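Local coordinates for lipopolysaccharide export system protein LptH (Pseudomonas aeruginosa, PDB 4UU4) that binds lipopolysaccharide in the periplasm and is required for moving it from the inner to the outer membrane, at residues 27-32 / 111-116; 36-41 / 52-57; 86-91 / 103-108; 120-125 / 155-160; 134-139 / 149-154. All blocks are in the same frame, centred on the assembly; numbering follows the deposited sequence.

Contact 1 (27-32 / 111-116); sequences SDREQP and YFVTQN
D28 is the first residue of 27-32 to come near 111-116: its carbonyl O lies 4.2 Å from Y111 OH, a loose approach. Its carboxylate, in a poorly ordered residue, turns another way: OD1 accepts from the backbone N of S61, in the turn between strands 55-59 and 62-66. R29, next along, carries most of the contact. Its CG stands anti to the backbone N (chi1 -163°), and the chain runs extended from there to NE, reaching the turn that follows strand 109-112. NE donates a weak hydrogen bond to V113 O at 3.2 Å, bent to an N-H...O angle of 129°. Around this bond the guanidinium collects lesser contacts. R29 NH2 comes to 3.7 Å from T114 CA and 3.9 Å from T114 CG2, the two side chains slanting across each other. V113 CG2 sits over one face, offset toward the rim. N116 OD1 lies near the guanidinium plane at its edge, 4.0 Å from R29 CD, with the amide turned 84° against that plane. The receiving turn is compact: F112 is the centre of an inverse gamma turn, residues 113-115 take helical backbone angles, and V113 CB rests over the ring of Y111. With one weak bond and an exposed arginine, this is a light surface contact. It lays the loop ahead of strand 34-36, in one sheet of the LptA-family beta-jellyroll, against the turn joining strands 109-112 and 117-121 of the other.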
# COMPACT_ATOMS: atom_id res chain seq x y z
N SER A 27 -10.87 12.48 -2.73
CA SER A 27 -11.30 12.08 -4.07
C SER A 27 -10.45 10.96 -4.68
O SER A 27 -10.46 10.75 -5.89
CB SER A 27 -11.33 13.30 -4.99
OG SER A 27 -12.00 14.38 -4.38
N ASP A 28 -9.72 10.22 -3.84
CA ASP A 28 -8.81 9.16 -4.32
C ASP A 28 -9.41 7.80 -4.68
O ASP A 28 -8.69 6.81 -4.80
CB ASP A 28 -7.58 9.06 -3.43
CG ASP A 28 -6.44 9.95 -3.90
OD1 ASP A 28 -6.32 10.17 -5.13
OD2 ASP A 28 -5.65 10.41 -3.05
N ARG A 29 -10.72 7.76 -4.86
CA ARG A 29 -11.50 6.52 -4.86
C ARG A 29 -12.62 6.58 -5.90
O ARG A 29 -12.98 5.57 -6.51
CB ARG A 29 -12.07 6.23 -3.46
CG ARG A 29 -12.54 4.79 -3.22
CD ARG A 29 -13.17 4.70 -1.79
NE ARG A 29 -13.89 3.47 -1.45
CZ ARG A 29 -14.89 2.94 -2.15
NH1 ARG A 29 -15.31 3.50 -3.27
NH2 ARG A 29 -15.46 1.82 -1.71
N GLU A 30 -13.16 7.78 -6.10
CA GLU A 30 -14.14 8.05 -7.16
C GLU A 30 -13.47 8.21 -8.53
O GLU A 30 -14.12 8.14 -9.56
CB GLU A 30 -14.99 9.29 -6.84
CG GLU A 30 -16.25 9.02 -6.02
CD GLU A 30 -17.53 9.12 -6.84
OE1 GLU A 30 -17.59 9.98 -7.74
OE2 GLU A 30 -18.47 8.35 -6.57
N GLN A 31 -12.16 8.46 -8.51
CA GLN A 31 -11.37 8.52 -9.74
C GLN A 31 -11.11 7.11 -10.26
O GLN A 31 -11.14 6.15 -9.48
CB GLN A 31 -10.02 9.21 -9.48
CG GLN A 31 -10.12 10.61 -8.93
CD GLN A 31 -10.67 11.61 -9.93
OE1 GLN A 31 -9.91 12.25 -10.66
NE2 GLN A 31 -11.99 11.75 -9.97
N PRO A 32 -10.86 6.97 -11.57
CA PRO A 32 -10.56 5.65 -12.14
C PRO A 32 -9.17 5.14 -11.75
O PRO A 32 -8.29 5.93 -11.42
CB PRO A 32 -10.62 5.91 -13.65
CG PRO A 32 -10.29 7.35 -13.79
CD PRO A 32 -10.92 8.02 -12.60
N TYR A 111 -3.74 -2.76 -0.31
CA TYR A 111 -4.58 -1.57 -0.31
C TYR A 111 -6.04 -1.99 -0.32
O TYR A 111 -6.62 -2.26 -1.38
CB TYR A 111 -4.23 -0.65 -1.48
CG TYR A 111 -5.12 0.57 -1.61
CD1 TYR A 111 -5.58 1.25 -0.49
CD2 TYR A 111 -5.50 1.04 -2.86
CE1 TYR A 111 -6.39 2.36 -0.61
CE2 TYR A 111 -6.31 2.15 -2.99
CZ TYR A 111 -6.75 2.81 -1.86
OH TYR A 111 -7.56 3.91 -2.00
N PHE A 112 -6.62 -2.06 0.87
CA PHE A 112 -8.02 -2.41 1.04
C PHE A 112 -8.90 -1.20 0.71
O PHE A 112 -9.33 -0.48 1.60
CB PHE A 112 -8.28 -2.89 2.47
CG PHE A 112 -7.66 -4.24 2.78
CD1 PHE A 112 -8.36 -5.41 2.51
CD2 PHE A 112 -6.40 -4.33 3.34
CE1 PHE A 112 -7.80 -6.65 2.80
CE2 PHE A 112 -5.84 -5.56 3.63
CZ PHE A 112 -6.53 -6.72 3.35
N VAL A 113 -9.16 -1.01 -0.57
CA VAL A 113 -9.81 0.21 -1.07
C VAL A 113 -11.22 0.46 -0.52
O VAL A 113 -11.58 1.61 -0.25
CB VAL A 113 -9.76 0.26 -2.61
CG1 VAL A 113 -9.40 -1.11 -3.18
CG2 VAL A 113 -11.07 0.78 -3.19
N THR A 114 -12.01 -0.59 -0.34
CA THR A 114 -13.32 -0.45 0.31
C THR A 114 -13.17 0.01 1.76
O THR A 114 -13.99 0.77 2.27
CB THR A 114 -14.12 -1.76 0.29
OG1 THR A 114 -13.23 -2.86 0.55
CG2 THR A 114 -14.77 -1.97 -1.06
N GLN A 115 -12.12 -0.45 2.42
CA GLN A 115 -11.92 -0.19 3.85
C GLN A 115 -11.16 1.10 4.14
O GLN A 115 -11.11 1.54 5.28
CB GLN A 115 -11.16 -1.36 4.47
CG GLN A 115 -11.49 -2.72 3.86
CD GLN A 115 -12.39 -3.54 4.76
OE1 GLN A 115 -12.07 -3.77 5.93
NE2 GLN A 115 -13.55 -3.94 4.23
N ASN A 116 -10.57 1.70 3.11
CA ASN A 116 -9.58 2.77 3.27
C ASN A 116 -8.44 2.34 4.20
O ASN A 116 -8.14 3.02 5.18
CB ASN A 116 -10.22 4.06 3.79
CG ASN A 116 -11.16 4.70 2.78
OD1 ASN A 116 -10.96 4.60 1.57
ND2 ASN A 116 -12.20 5.36 3.29

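Contact 2 (36-41 / 52-57); sequences QADSAE and RGDVVV
D38 meets R52 and G53 where the chain leaves one sheet of the jellyroll for the other, and its side chain can be followed outward. D38 CB lies 3.3 Å from R52 O. D38 CG, anti to the carbonyl carbon and beside the backbone N (chi1 -74°), comes to 3.5 Å from G53 O. D38 OD2 goes on to 3.3 Å from G53 CA, an approach with no side chain on the glycine to meet it. D38 OD1 turns to a water at 3.2 Å, which also lies 3.1 Å from D54 OD2.

The backbone here is a classic beta bulge: D38 and S39 both face R52, and both of their N-H groups donate to R52 O. R52 N returns a bond to S39 O, while D38 N has a weaker second acceptor in G53 O. Beyond the bulge the register slips by one residue, and Q36 and V56 form an antiparallel hydrogen-bonded pair, each N donating to the other's O. There the side chains lie alongside each other, pointing the same way, with Q36 OE1 3.7 Å from V56 CG2. A37 CB touches V55 CG2 on the way. The guanidinium of R52 has S39 OG at its edge, in plane.

Two carboxylates thus sit close together, D38 OD2 and D54 OD2 being 4.3 Å apart. The water can donate to both aspartates, but acceptors in its reach outnumber its protons. Such crowding of like charge would be expected to favour protonation of one aspartate somewhat, though both residues are exposed and solvent should damp the effect.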
# COMPACT_ATOMS: atom_id res chain seq x y z
N GLN A 36 -0.28 0.19 -15.26
CA GLN A 36 0.73 0.09 -16.31
C GLN A 36 1.67 -1.04 -15.94
O GLN A 36 2.27 -1.02 -14.86
CB GLN A 36 1.50 1.41 -16.43
CG GLN A 36 2.52 1.44 -17.55
CD GLN A 36 3.69 2.35 -17.24
OE1 GLN A 36 3.93 2.72 -16.09
NE2 GLN A 36 4.44 2.73 -18.28
N ALA A 37 1.79 -2.03 -16.82
CA ALA A 37 2.69 -3.15 -16.57
C ALA A 37 3.30 -3.71 -17.85
O ALA A 37 3.07 -3.19 -18.94
CB ALA A 37 1.99 -4.25 -15.79
N ASP A 38 4.09 -4.77 -17.69
CA ASP A 38 4.62 -5.52 -18.82
C ASP A 38 3.61 -6.55 -19.29
O ASP A 38 3.50 -6.82 -20.48
CB ASP A 38 5.92 -6.22 -18.42
CG ASP A 38 7.08 -5.27 -18.30
OD1 ASP A 38 7.00 -4.16 -18.86
OD2 ASP A 38 8.08 -5.62 -17.64
N SER A 39 2.89 -7.14 -18.34
CA SER A 39 1.90 -8.15 -18.67
C SER A 39 0.73 -8.15 -17.69
O SER A 39 0.84 -7.63 -16.58
CB SER A 39 2.54 -9.55 -18.74
OG SER A 39 2.99 -9.98 -17.47
N ALA A 40 -0.40 -8.71 -18.12
CA ALA A 40 -1.59 -8.78 -17.29
C ALA A 40 -2.41 -10.01 -17.63
O ALA A 40 -2.42 -10.46 -18.77
CB ALA A 40 -2.43 -7.53 -17.45
N GLU A 41 -3.09 -10.56 -16.63
CA GLU A 41 -4.05 -11.63 -16.87
C GLU A 41 -5.32 -11.38 -16.07
O GLU A 41 -5.27 -11.24 -14.85
CB GLU A 41 -3.48 -13.00 -16.52
CG GLU A 41 -4.47 -14.11 -16.83
CD GLU A 41 -3.84 -15.48 -17.00
OE1 GLU A 41 -2.63 -15.64 -16.74
OE2 GLU A 41 -4.57 -16.41 -17.42
N ARG A 52 2.19 -7.98 -14.00
CA ARG A 52 3.61 -8.22 -13.75
C ARG A 52 4.51 -7.30 -14.57
O ARG A 52 4.15 -6.90 -15.68
CB ARG A 52 3.97 -9.67 -14.07
CG ARG A 52 3.20 -10.72 -13.29
CD ARG A 52 3.71 -12.12 -13.61
NE ARG A 52 2.72 -13.15 -13.33
CZ ARG A 52 1.68 -13.42 -14.11
NH1 ARG A 52 1.48 -12.71 -15.22
NH2 ARG A 52 0.83 -14.38 -13.79
N GLY A 53 5.67 -6.97 -14.00
CA GLY A 53 6.69 -6.20 -14.71
C GLY A 53 6.62 -4.70 -14.50
O GLY A 53 5.94 -4.01 -15.26
N ASP A 54 7.33 -4.20 -13.49
CA ASP A 54 7.34 -2.77 -13.16
C ASP A 54 5.93 -2.21 -13.05
O ASP A 54 5.63 -1.17 -13.62
CB ASP A 54 8.12 -1.96 -14.20
CG ASP A 54 9.61 -2.22 -14.14
OD1 ASP A 54 10.24 -1.86 -13.12
OD2 ASP A 54 10.16 -2.76 -15.13
N VAL A 55 5.08 -2.91 -12.31
CA VAL A 55 3.68 -2.53 -12.19
C VAL A 55 3.49 -1.21 -11.46
O VAL A 55 4.03 -1.00 -10.36
CB VAL A 55 2.89 -3.63 -11.49
CG1 VAL A 55 1.39 -3.42 -11.67
CG2 VAL A 55 3.31 -4.99 -12.01
N VAL A 56 2.71 -0.33 -12.09
CA VAL A 56 2.33 0.95 -11.51
C VAL A 56 0.81 1.12 -11.58
O VAL A 56 0.25 1.26 -12.65
CB VAL A 56 2.95 2.13 -12.29
CG1 VAL A 56 2.72 3.44 -11.54
CG2 VAL A 56 4.43 1.90 -12.53
N VAL A 57 0.16 1.10 -10.42
CA VAL A 57 -1.27 1.40 -10.36
C VAL A 57 -1.52 2.75 -9.69
O VAL A 57 -1.06 3.00 -8.58
CB VAL A 57 -2.08 0.26 -9.66
CG1 VAL A 57 -1.15 -0.68 -8.89
CG2 VAL A 57 -3.19 0.83 -8.78
O HOH W 1 9.80 -2.80 -18.18

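Contact 3 (86-91 / 103-108); sequences GKPAYY and KAYGLT
Y91 and A104 pair across the beta hairpin of strands 89-93 and 102-106, in the middle of one jellyroll sheet, and theirs is the buried, closely packed side. Their CB atoms are 3.7 Å apart, and A104 CB lies at the edge of the Y91 ring, near its plane. Two backbone bonds join the pair; the one from Y91 N to A104 O is almost straight at 175°. A89 and G106 form the next hydrogen-bonded pair on this face. V118 touches Y91 and L120 touches A104, so strand 117-121 of the other sheet covers this face, and all four paired residues are buried.

The opposite face is the solvent side, with both tyrosines partly exposed though their rings still meet closely. Here Y90 and Y105 make a non-hydrogen-bonded pair, their side chains side by side and pointing the same way. Y90 CD1 meets Y105 CE2 at 3.5 Å, the ring planes 46° apart and the centroids separated by 5.3 Å. Y90 CG is anti to the backbone N (chi1 175°); the end of the side chain comes nearer the partner strand, Y90 OH lying 3.8 Å from K103 CG. That hydroxyl is hydrogen-bonded to E92 OE1, while the Y105 ring makes a cation-pi contact with K125 on the neighbouring strand.

The loose end is the exposed P88, at the corner of the hairpin, where the preceding peptide is cis. The proline ring slants across the Y105 side chain, P88 CG 4.0 Å from Y105 CD2, and P88 CB comes to 4.2 Å from L107 CD1.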
# COMPACT_ATOMS: atom_id res chain seq x y z
N GLY A 86 7.07 -6.32 -4.07
CA GLY A 86 8.31 -5.85 -4.68
C GLY A 86 9.49 -5.92 -3.72
O GLY A 86 9.42 -6.60 -2.70
N LYS A 87 10.57 -5.21 -4.05
CA LYS A 87 11.74 -5.13 -3.17
C LYS A 87 12.23 -3.70 -2.93
O LYS A 87 13.30 -3.32 -3.42
CB LYS A 87 12.91 -5.95 -3.74
CG LYS A 87 12.53 -7.16 -4.58
CD LYS A 87 12.37 -8.41 -3.74
CE LYS A 87 12.33 -9.65 -4.62
NZ LYS A 87 12.25 -10.91 -3.83
N PRO A 88 11.46 -2.89 -2.18
CA PRO A 88 10.13 -3.22 -1.67
C PRO A 88 9.03 -2.69 -2.57
O PRO A 88 9.29 -1.98 -3.55
CB PRO A 88 10.10 -2.46 -0.34
CG PRO A 88 10.86 -1.22 -0.65
CD PRO A 88 11.98 -1.65 -1.56
N ALA A 89 7.80 -3.03 -2.23
CA ALA A 89 6.64 -2.41 -2.82
C ALA A 89 6.46 -1.03 -2.21
O ALA A 89 6.84 -0.79 -1.04
CB ALA A 89 5.41 -3.26 -2.59
N TYR A 90 5.86 -0.14 -2.99
CA TYR A 90 5.80 1.28 -2.67
C TYR A 90 4.38 1.84 -2.77
O TYR A 90 3.66 1.58 -3.73
CB TYR A 90 6.73 2.05 -3.60
CG TYR A 90 6.69 3.56 -3.48
CD1 TYR A 90 7.18 4.21 -2.35
CD2 TYR A 90 6.19 4.33 -4.52
CE1 TYR A 90 7.15 5.59 -2.25
CE2 TYR A 90 6.16 5.71 -4.43
CZ TYR A 90 6.64 6.33 -3.29
OH TYR A 90 6.61 7.71 -3.21
N TYR A 91 3.98 2.60 -1.75
CA TYR A 91 2.70 3.30 -1.74
C TYR A 91 2.96 4.79 -1.58
O TYR A 91 3.80 5.19 -0.78
CB TYR A 91 1.84 2.78 -0.57
CG TYR A 91 0.56 3.56 -0.33
CD1 TYR A 91 -0.61 3.22 -1.00
CD2 TYR A 91 0.51 4.60 0.58
CE1 TYR A 91 -1.79 3.91 -0.78
CE2 TYR A 91 -0.67 5.30 0.80
CZ TYR A 91 -1.81 4.95 0.12
OH TYR A 91 -2.99 5.64 0.33
N LYS A 103 4.90 8.78 2.06
CA LYS A 103 5.50 7.62 1.42
C LYS A 103 5.32 6.40 2.30
O LYS A 103 5.24 6.51 3.53
CB LYS A 103 6.99 7.86 1.15
CG LYS A 103 7.28 9.06 0.27
CD LYS A 103 8.77 9.24 0.06
CE LYS A 103 9.07 10.43 -0.84
NZ LYS A 103 10.53 10.72 -0.93
N ALA A 104 5.25 5.24 1.68
CA ALA A 104 5.08 3.99 2.40
C ALA A 104 5.83 2.87 1.68
O ALA A 104 5.81 2.78 0.46
CB ALA A 104 3.61 3.65 2.56
N TYR A 105 6.49 2.03 2.46
CA TYR A 105 7.30 0.97 1.90
C TYR A 105 6.99 -0.33 2.61
O TYR A 105 6.72 -0.33 3.81
CB TYR A 105 8.78 1.29 2.05
CG TYR A 105 9.23 2.57 1.39
CD1 TYR A 105 9.19 3.79 2.08
CD2 TYR A 105 9.71 2.57 0.09
CE1 TYR A 105 9.62 4.96 1.47
CE2 TYR A 105 10.14 3.73 -0.52
CZ TYR A 105 10.09 4.92 0.17
OH TYR A 105 10.52 6.08 -0.44
N GLY A 106 7.05 -1.43 1.88
CA GLY A 106 6.89 -2.73 2.51
C GLY A 106 7.12 -3.85 1.54
O GLY A 106 6.84 -3.71 0.36
N LEU A 107 7.64 -4.97 2.03
CA LEU A 107 7.79 -6.16 1.19
C LEU A 107 6.44 -6.58 0.61
O LEU A 107 6.35 -6.88 -0.58
CB LEU A 107 8.46 -7.30 1.96
CG LEU A 107 9.92 -7.55 1.57
CD1 LEU A 107 10.68 -6.24 1.47
CD2 LEU A 107 10.60 -8.49 2.55
N THR A 108 5.40 -6.59 1.44
CA THR A 108 4.05 -6.78 0.91
C THR A 108 3.16 -5.59 1.29
O THR A 108 3.16 -5.16 2.44
CB THR A 108 3.41 -8.10 1.40
OG1 THR A 108 4.20 -9.20 0.96
CG2 THR A 108 1.99 -8.25 0.86

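Contact 4 (120-125 / 155-160); sequences LIDQAK and SQVTSP
D122 reaches out from the corner between strands 117-121 and 124-128 of the jellyroll, and its carboxylate binds the loop 155-160 through T158 and S159. Each oxygen has its own share of the work. D122 OD1 takes the S159 N-H at 3.0 Å on its syn lone pair. D122 OD2 accepts from T158 N at 2.9 Å, a fairly straight bond at 164°, and from T158 OG1, modelled at 2.5 Å, a length not to be pressed at this resolution. These two donors come to the syn side of OD2 from opposite faces of the carboxylate plane. With OG1 between the backbone N and the carbonyl carbon (chi1 60°), the threonine can offer both to one oxygen. The two N-H bonds fix the rotation of a buried carboxylate, the hydroxyl adding to them, and two successive backbone N-H groups would tend to stabilise its negative charge.

A further bond lies beside these. Q123, extended beyond CG, brings its OE1 to S159 OG at 2.7 Å, and the serine hydroxyl is the donor.

Further out come the groups that place these. D122 and Q123 both have positive phi, consistent with the sharp corner, and the D122 backbone is bonded to that of L107, whose side chain also touches D122, Q123 and T158. V157 turns toward the corner, its CB 3.6 Å from D122 OD1, and A152 packs against it. On the flank, V157 CG1 meets I121 CG2 at 4.2 Å, the two side chains crossing at about a right angle. The last touch is I121 CD1, 3.5 Å from OG of the poorly ordered S155.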
# COMPACT_ATOMS: atom_id res chain seq x y z
N LEU A 120 1.13 -2.62 5.42
CA LEU A 120 2.49 -2.89 5.00
C LEU A 120 3.08 -3.97 5.89
O LEU A 120 3.07 -3.85 7.11
CB LEU A 120 3.33 -1.61 5.12
CG LEU A 120 2.70 -0.35 4.53
CD1 LEU A 120 2.59 0.75 5.57
CD2 LEU A 120 3.49 0.14 3.33
N ILE A 121 3.57 -5.04 5.28
CA ILE A 121 4.15 -6.15 6.03
C ILE A 121 5.63 -6.12 5.65
O ILE A 121 6.01 -5.54 4.62
CB ILE A 121 3.31 -7.43 5.90
CG1 ILE A 121 1.89 -7.19 6.43
CG2 ILE A 121 3.96 -8.59 6.65
CD1 ILE A 121 1.14 -8.47 6.74
N ASP A 122 6.45 -6.75 6.49
CA ASP A 122 7.88 -7.08 6.25
C ASP A 122 8.92 -6.07 5.81
O ASP A 122 9.28 -6.00 4.64
CB ASP A 122 8.01 -8.21 5.24
CG ASP A 122 9.12 -9.17 5.62
OD1 ASP A 122 9.92 -8.83 6.51
OD2 ASP A 122 9.18 -10.27 5.02
N GLN A 123 9.43 -5.31 6.77
CA GLN A 123 10.18 -4.07 6.58
C GLN A 123 9.30 -2.81 6.38
O GLN A 123 9.68 -1.89 5.66
CB GLN A 123 11.25 -4.21 5.52
CG GLN A 123 12.21 -5.33 5.86
CD GLN A 123 12.95 -5.85 4.66
OE1 GLN A 123 13.34 -7.02 4.62
NE2 GLN A 123 13.17 -4.99 3.68
N ALA A 124 8.15 -2.80 7.04
CA ALA A 124 7.20 -1.70 6.91
C ALA A 124 7.81 -0.35 7.28
O ALA A 124 8.26 -0.15 8.41
CB ALA A 124 5.97 -1.98 7.77
N LYS A 125 7.83 0.57 6.33
CA LYS A 125 8.31 1.92 6.58
C LYS A 125 7.25 2.92 6.15
O LYS A 125 6.44 2.64 5.27
CB LYS A 125 9.62 2.17 5.82
CG LYS A 125 10.46 3.32 6.36
CD LYS A 125 11.61 3.66 5.42
CE LYS A 125 12.44 2.44 5.06
NZ LYS A 125 13.46 2.73 4.01
N SER A 155 2.02 -13.58 10.09
CA SER A 155 2.44 -13.35 8.71
C SER A 155 3.85 -13.88 8.46
O SER A 155 4.33 -13.87 7.32
CB SER A 155 2.34 -11.87 8.35
OG SER A 155 1.07 -11.34 8.69
N GLN A 156 4.50 -14.34 9.52
CA GLN A 156 5.82 -14.99 9.44
C GLN A 156 6.90 -14.27 8.63
O GLN A 156 7.44 -14.83 7.67
CB GLN A 156 5.68 -16.44 8.98
CG GLN A 156 6.74 -17.37 9.55
CD GLN A 156 7.81 -17.72 8.54
OE1 GLN A 156 7.58 -18.51 7.62
NE2 GLN A 156 9.00 -17.15 8.70
N VAL A 157 7.20 -13.04 9.02
CA VAL A 157 8.06 -12.12 8.27
C VAL A 157 9.45 -12.69 7.99
O VAL A 157 9.96 -13.53 8.73
CB VAL A 157 8.24 -10.79 9.04
CG1 VAL A 157 6.91 -10.08 9.20
CG2 VAL A 157 8.87 -11.03 10.39
N THR A 158 10.06 -12.22 6.91
CA THR A 158 11.40 -12.66 6.55
C THR A 158 12.44 -11.84 7.31
O THR A 158 13.56 -12.29 7.53
CB THR A 158 11.65 -12.54 5.04
OG1 THR A 158 11.50 -11.18 4.63
CG2 THR A 158 10.66 -13.39 4.28
N SER A 159 12.04 -10.64 7.71
CA SER A 159 12.90 -9.79 8.52
C SER A 159 12.27 -9.47 9.86
O SER A 159 11.59 -8.46 10.01
CB SER A 159 13.21 -8.49 7.78
OG SER A 159 13.98 -8.74 6.61
N PRO A 160 12.49 -10.35 10.86
CA PRO A 160 11.93 -10.17 12.20
C PRO A 160 12.36 -8.86 12.86
O PRO A 160 13.54 -8.52 12.87
CB PRO A 160 12.51 -11.36 12.97
CG PRO A 160 12.76 -12.39 11.93
CD PRO A 160 13.22 -11.62 10.73

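Contact 5 (134-139 / 149-154); sequences EGEKIV and AGRATG
E136 and R151 meet through two differently folded side chains. E136 has chi1 -117° and runs extended beyond CG. R151 has CG beside its backbone N, and a bend at chi3 (62°) turns NE back, allowing the guanidinium to meet the carboxylate side-on. This salt bridge uses two nitrogens, one to each oxygen: R151 NH2 reaches the syn lone pair of E136 OE2 at 2.9 Å, and R151 NE comes to E136 OE1 at 3.2 Å from above the carboxylate plane. The two flat groups are turned 58° against each other. E136 OE1 also takes A152 N at 2.9 Å on its anti lone pair, tying the glutamate to the backbone as well as to the arginine. OE2 has a further partner in R161 N, leaving this buried carboxylate well supplied with donors. One water bridges E136 N and G150 O.

Alongside, K137 and G150 form an antiparallel hydrogen-bonded pair. K137 CB lies 4.0 Å from A152 CB, while I138 CG1 touches A149 CB at 4.1 Å on the other face.

All this belongs to the hairpin of strands 137-141 and 147-150, the latter the outermost strand of its sheet within the chain. E136 is the corner where the chain crosses from strand 131-135 of the facing sheet. Strand 117-121 pairs with strand 137-141 on the edge away from 147-150, L120 bonding to I138, and V157 of the following loop touches E136 and A152.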
# COMPACT_ATOMS: atom_id res chain seq x y z
N GLU A 134 9.15 2.89 11.29
CA GLU A 134 9.59 1.56 10.87
C GLU A 134 9.05 0.48 11.80
O GLU A 134 8.99 0.67 13.01
CB GLU A 134 11.11 1.48 10.79
CG GLU A 134 11.68 1.85 9.43
CD GLU A 134 13.18 2.09 9.47
OE1 GLU A 134 13.63 2.86 10.35
OE2 GLU A 134 13.90 1.53 8.62
N GLY A 135 8.67 -0.65 11.22
CA GLY A 135 8.07 -1.74 11.97
C GLY A 135 7.91 -3.01 11.17
O GLY A 135 8.11 -3.03 9.96
N GLU A 136 7.55 -4.09 11.87
CA GLU A 136 7.27 -5.37 11.23
C GLU A 136 5.99 -5.26 10.41
O GLU A 136 5.86 -5.88 9.35
CB GLU A 136 7.12 -6.47 12.28
CG GLU A 136 8.17 -7.57 12.19
CD GLU A 136 7.91 -8.69 13.17
OE1 GLU A 136 6.72 -8.94 13.48
OE2 GLU A 136 8.88 -9.32 13.65
N LYS A 137 5.05 -4.47 10.91
CA LYS A 137 3.76 -4.30 10.25
C LYS A 137 3.13 -2.95 10.55
O LYS A 137 2.98 -2.55 11.71
CB LYS A 137 2.82 -5.44 10.66
CG LYS A 137 1.38 -5.25 10.22
CD LYS A 137 0.51 -6.39 10.67
CE LYS A 137 -0.95 -6.09 10.43
NZ LYS A 137 -1.81 -7.30 10.53
N ILE A 138 2.75 -2.23 9.49
CA ILE A 138 2.14 -0.91 9.65
C ILE A 138 0.80 -0.80 8.94
O ILE A 138 0.71 -0.98 7.73
CB ILE A 138 3.07 0.20 9.12
CG1 ILE A 138 4.34 0.28 9.96
CG2 ILE A 138 2.36 1.53 9.15
CD1 ILE A 138 5.27 1.39 9.55
N VAL A 139 -0.25 -0.50 9.69
CA VAL A 139 -1.57 -0.34 9.12
C VAL A 139 -1.90 1.15 8.99
O VAL A 139 -1.71 1.92 9.92
CB VAL A 139 -2.64 -1.05 9.97
CG1 VAL A 139 -3.98 -1.04 9.26
CG2 VAL A 139 -2.20 -2.47 10.26
N ALA A 149 1.49 0.87 14.14
CA ALA A 149 2.74 0.16 13.92
C ALA A 149 2.91 -0.92 14.98
O ALA A 149 2.66 -0.68 16.16
CB ALA A 149 3.92 1.12 13.95
N GLY A 150 3.34 -2.11 14.56
CA GLY A 150 3.48 -3.21 15.49
C GLY A 150 4.06 -4.44 14.82
O GLY A 150 4.71 -4.33 13.79
N ARG A 151 3.83 -5.60 15.42
CA ARG A 151 4.35 -6.84 14.88
C ARG A 151 3.36 -7.48 13.93
O ARG A 151 2.16 -7.24 14.00
CB ARG A 151 4.69 -7.81 16.01
CG ARG A 151 5.71 -7.29 16.99
CD ARG A 151 6.45 -8.43 17.64
NE ARG A 151 7.18 -9.22 16.66
CZ ARG A 151 7.91 -10.29 16.95
NH1 ARG A 151 7.99 -10.72 18.20
NH2 ARG A 151 8.54 -10.94 15.98
N ALA A 152 3.88 -8.31 13.03
CA ALA A 152 3.04 -9.02 12.08
C ALA A 152 2.53 -10.31 12.71
O ALA A 152 3.18 -11.35 12.64
CB ALA A 152 3.82 -9.32 10.82
N THR A 153 1.36 -10.25 13.34
CA THR A 153 0.78 -11.43 13.98
C THR A 153 0.25 -12.43 12.96
O THR A 153 -0.84 -12.26 12.42
CB THR A 153 -0.39 -11.07 14.91
OG1 THR A 153 -1.38 -10.33 14.17
CG2 THR A 153 0.08 -10.23 16.10
N GLY A 154 1.03 -13.48 12.71
CA GLY A 154 0.62 -14.54 11.82
C GLY A 154 0.89 -14.24 10.36
O GLY A 154 0.09 -14.58 9.49
O HOH W 2 7.69 -4.15 14.65
O HOH W 3 5.46 -11.75 14.69

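Overall arrangement
Contacts 2 to 5 follow the corners where the chain passes between the two jellyroll sheets. Contact 2, at the N-terminal end, and contact 5, near the C-terminal end, have centres about 27 Å apart. Contact 3 lies nearer the middle, its centre about 7 Å from that of the chain and 10 Å from contact 4, which it joins by backbone pairing, T108 with I121 and Y105 with K125. Contacts 4 and 5 are closest, centres about 7 Å apart, with 5 nested in the loop that 4 closes. Contact 1 closes a long loop in which contacts 2 and 3 are nested; its centre is about 24 Å from that of contact 4, across the chain's centre. Lipopolysaccharide probably travels between the sheets, as proposed for LptA.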